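PDB 1XQA: Glyoxalase/Bleomycin resistance protein from Bacillus cereus ATCC 14579, which is of unknown function but binds magnesium and belongs to the glyoxalase/bleomycin resistance/dioxygenase superfamily, possibly acting as a glyoxalase. Local coordinates for residues 11-21 against 101-109. Sequence-based numbering, arbitrary orientation.
Sequences VADVVAAREFL and VEAPGGFTI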
loop_
_atom_site.group_PDB
_atom_site.type_symbol
_atom_site.label_atom_id
_atom_site.label_comp_id
_atom_site.label_asym_id
_atom_site.label_seq_id
_atom_site.Cartn_x
_atom_site.Cartn_y
_atom_site.Cartn_z
ATOM N N VAL A 11 -12.398 9.960 11.048
ATOM C CA VAL A 11 -12.265 8.527 11.293
ATOM C C VAL A 11 -11.945 8.176 12.753
ATOM O O VAL A 11 -11.452 9.007 13.538
ATOM C CB VAL A 11 -11.220 7.860 10.354
ATOM C CG1 VAL A 11 -11.637 7.986 8.890
ATOM C CG2 VAL A 11 -9.839 8.474 10.580
ATOM N N ALA A 12 -12.233 6.927 13.102
ATOM C CA ALA A 12 -11.953 6.390 14.425
ATOM C C ALA A 12 -10.462 6.162 14.630
ATOM O O ALA A 12 -9.967 6.216 15.744
ATOM C CB ALA A 12 -12.712 5.076 14.635
ATOM N N ASP A 13 -9.743 5.905 13.540
ATOM C CA ASP A 13 -8.345 5.528 13.642
ATOM C C ASP A 13 -7.685 5.924 12.341
ATOM O O ASP A 13 -7.928 5.290 11.307
ATOM C CB ASP A 13 -8.241 4.007 13.849
ATOM C CG ASP A 13 -6.804 3.512 13.998
ATOM O OD1 ASP A 13 -5.841 4.224 13.606
ATOM O OD2 ASP A 13 -6.644 2.385 14.517
ATOM N N VAL A 14 -6.882 6.991 12.396
ATOM C CA VAL A 14 -6.229 7.526 11.193
ATOM C C VAL A 14 -5.192 6.546 10.644
ATOM O O VAL A 14 -5.127 6.298 9.444
ATOM C CB VAL A 14 -5.582 8.894 11.527
ATOM C CG1 VAL A 14 -4.627 9.356 10.424
ATOM C CG2 VAL A 14 -6.663 9.920 11.748
ATOM N N VAL A 15 -4.380 5.996 11.537
ATOM C CA VAL A 15 -3.327 5.051 11.159
ATOM C C VAL A 15 -3.899 3.873 10.375
ATOM O O VAL A 15 -3.373 3.509 9.333
ATOM C CB VAL A 15 -2.551 4.553 12.407
ATOM C CG1 VAL A 15 -1.539 3.501 12.019
ATOM C CG2 VAL A 15 -1.870 5.726 13.094
ATOM N N ALA A 16 -4.981 3.290 10.887
ATOM C CA ALA A 16 -5.625 2.131 10.256
ATOM C C ALA A 16 -6.265 2.482 8.908
ATOM O O ALA A 16 -6.153 1.698 7.947
ATOM C CB ALA A 16 -6.664 1.530 11.176
ATOM N N ALA A 17 -6.948 3.628 8.857
ATOM C CA ALA A 17 -7.560 4.106 7.614
ATOM C C ALA A 17 -6.482 4.369 6.573
ATOM O O ALA A 17 -6.624 3.946 5.434
ATOM C CB ALA A 17 -8.406 5.347 7.835
ATOM N N ARG A 18 -5.392 5.027 6.979
ATOM C CA ARG A 18 -4.280 5.304 6.047
ATOM C C ARG A 18 -3.700 4.046 5.413
ATOM O O ARG A 18 -3.514 3.964 4.195
ATOM C CB ARG A 18 -3.176 6.064 6.769
ATOM C CG ARG A 18 -1.913 6.276 5.946
ATOM C CD ARG A 18 -0.878 6.999 6.749
ATOM N NE ARG A 18 0.419 6.969 6.080
ATOM C CZ ARG A 18 1.544 7.447 6.606
ATOM N NH1 ARG A 18 1.542 8.017 7.819
ATOM N NH2 ARG A 18 2.669 7.381 5.911
ATOM N N GLU A 19 -3.393 3.056 6.242
ATOM C CA GLU A 19 -2.691 1.892 5.743
ATOM C C GLU A 19 -3.588 1.077 4.789
ATOM O O GLU A 19 -3.110 0.533 3.800
ATOM C CB GLU A 19 -2.088 1.080 6.902
ATOM C CG GLU A 19 -2.964 0.009 7.469
ATOM C CD GLU A 19 -2.416 -0.589 8.767
ATOM O OE1 GLU A 19 -3.241 -1.143 9.538
ATOM O OE2 GLU A 19 -1.189 -0.485 9.016
ATOM N N PHE A 20 -4.888 1.042 5.078
ATOM C CA PHE A 20 -5.877 0.393 4.210
ATOM C C PHE A 20 -5.949 1.100 2.848
ATOM O O PHE A 20 -5.923 0.454 1.793
ATOM C CB PHE A 20 -7.256 0.425 4.880
ATOM C CG PHE A 20 -8.323 -0.307 4.116
ATOM C CD1 PHE A 20 -8.388 -1.702 4.164
ATOM C CD2 PHE A 20 -9.284 0.399 3.364
ATOM C CE1 PHE A 20 -9.393 -2.390 3.481
ATOM C CE2 PHE A 20 -10.296 -0.289 2.672
ATOM C CZ PHE A 20 -10.341 -1.694 2.734
ATOM N N LEU A 21 -5.999 2.438 2.877
ATOM C CA LEU A 21 -6.087 3.224 1.636
ATOM C C LEU A 21 -4.818 3.105 0.796
ATOM O O LEU A 21 -4.879 3.056 -0.445
ATOM C CB LEU A 21 -6.427 4.687 1.946
ATOM C CG LEU A 21 -7.847 4.921 2.448
ATOM C CD1 LEU A 21 -7.934 6.311 3.110
ATOM C CD2 LEU A 21 -8.904 4.736 1.331
ATOM N N VAL A 101 -17.288 -2.115 0.804
ATOM C CA VAL A 101 -16.502 -2.655 1.896
ATOM C C VAL A 101 -16.488 -1.662 3.054
ATOM O O VAL A 101 -16.341 -0.459 2.844
ATOM C CB VAL A 101 -15.060 -3.029 1.446
ATOM C CG1 VAL A 101 -14.301 -1.814 0.899
ATOM C CG2 VAL A 101 -14.267 -3.744 2.589
ATOM N N GLU A 102 -16.658 -2.172 4.269
ATOM C CA GLU A 102 -16.566 -1.351 5.471
ATOM C C GLU A 102 -15.105 -1.207 5.796
ATOM O O GLU A 102 -14.444 -2.205 6.117
ATOM C CB GLU A 102 -17.260 -2.033 6.636
ATOM C CG GLU A 102 -18.603 -2.574 6.301
ATOM C CD GLU A 102 -19.679 -1.616 6.641
ATOM O OE1 GLU A 102 -20.503 -1.969 7.520
ATOM O OE2 GLU A 102 -19.683 -0.513 6.046
ATOM N N ALA A 103 -14.608 0.029 5.725
ATOM C CA ALA A 103 -13.172 0.303 5.804
ATOM C C ALA A 103 -12.717 0.565 7.231
ATOM O O ALA A 103 -13.503 1.078 8.053
ATOM C CB ALA A 103 -12.819 1.492 4.932
ATOM N N PRO A 104 -11.447 0.217 7.538
ATOM C CA PRO A 104 -10.827 0.641 8.790
ATOM C C PRO A 104 -11.017 2.141 9.005
ATOM O O PRO A 104 -10.879 2.934 8.055
ATOM C CB PRO A 104 -9.351 0.301 8.578
ATOM C CG PRO A 104 -9.390 -0.935 7.711
ATOM C CD PRO A 104 -10.531 -0.626 6.740
ATOM N N GLY A 105 -11.347 2.515 10.233
ATOM C CA GLY A 105 -11.659 3.906 10.555
ATOM C C GLY A 105 -13.145 4.230 10.551
ATOM O O GLY A 105 -13.545 5.299 11.015
ATOM N N GLY A 106 -13.975 3.325 10.032
ATOM C CA GLY A 106 -15.427 3.439 10.224
ATOM C C GLY A 106 -16.250 4.148 9.159
ATOM O O GLY A 106 -17.204 4.868 9.489
ATOM N N PHE A 107 -15.895 3.937 7.894
ATOM C CA PHE A 107 -16.678 4.435 6.760
ATOM C C PHE A 107 -16.707 3.383 5.657
ATOM O O PHE A 107 -15.860 2.483 5.624
ATOM C CB PHE A 107 -16.098 5.753 6.227
ATOM C CG PHE A 107 -14.727 5.614 5.655
ATOM C CD1 PHE A 107 -14.539 5.520 4.277
ATOM C CD2 PHE A 107 -13.611 5.547 6.491
ATOM C CE1 PHE A 107 -13.265 5.372 3.745
ATOM C CE2 PHE A 107 -12.341 5.397 5.970
ATOM C CZ PHE A 107 -12.165 5.307 4.579
ATOM N N THR A 108 -17.675 3.505 4.755
ATOM C CA THR A 108 -17.882 2.537 3.683
ATOM C C THR A 108 -17.257 3.065 2.406
ATOM O O THR A 108 -17.385 4.259 2.094
ATOM C CB THR A 108 -19.384 2.309 3.473
ATOM O OG1 THR A 108 -19.925 1.797 4.698
ATOM C CG2 THR A 108 -19.661 1.326 2.320
ATOM N N ILE A 109 -16.599 2.166 1.668
ATOM C CA ILE A 109 -16.021 2.475 0.389
ATOM C C ILE A 109 -16.766 1.690 -0.691
ATOM O O ILE A 109 -17.130 0.528 -0.504
ATOM C CB ILE A 109 -14.511 2.099 0.360
ATOM C CG1 ILE A 109 -13.697 3.150 1.130
ATOM C CG2 ILE A 109 -14.006 1.958 -1.083
ATOM C CD1 ILE A 109 -12.221 2.782 1.337
HETATM O O HOH W 1 -9.773 3.267 5.122
#
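Gly105 O accepts a hydrogen bond from Ala12 N at 3.0 Å, nearly straight at the hydrogen (175°). The same oxygen takes a weaker CA-H...O contact from Val11 CA, so it meets two successive residues where strand 6-11 ends. A second link is water-mediated: one water donates to both Ala17 O and Pro104 O, each at 3.2 Å. Ala17 CB is in van der Waals contact with Pro104 O at 3.5 Å, and Ala17 CA makes a weak CA-H...O contact to it.

Further along helix 14-25, Pro104 lies over one face of the Phe20 ring. Pro104 CD sits 3.5 Å from the ring centroid, a CH-pi contact. Phe20 reaches the proline with CG anti to its backbone N (chi1 -176°). Ile109 CD1 comes at the ring edge, 3.9 Å from Phe20 CE2, and also touches Leu21 CD2. Ala16 CB packs on Pro104 CB. The Val11 and Phe107 side chains lie side by side. Phe86 meets the Phe20 ring and touches Pro104.

Asp13 is the N-cap; Ala16 N meets its OD1 from above the carboxylate plane. The contact joins the first half of this vicinal oxygen chelate fold to hairpin 97-112. Polar links near the helix start give way to apolar packing around buried Phe20, Leu21 and Ile109.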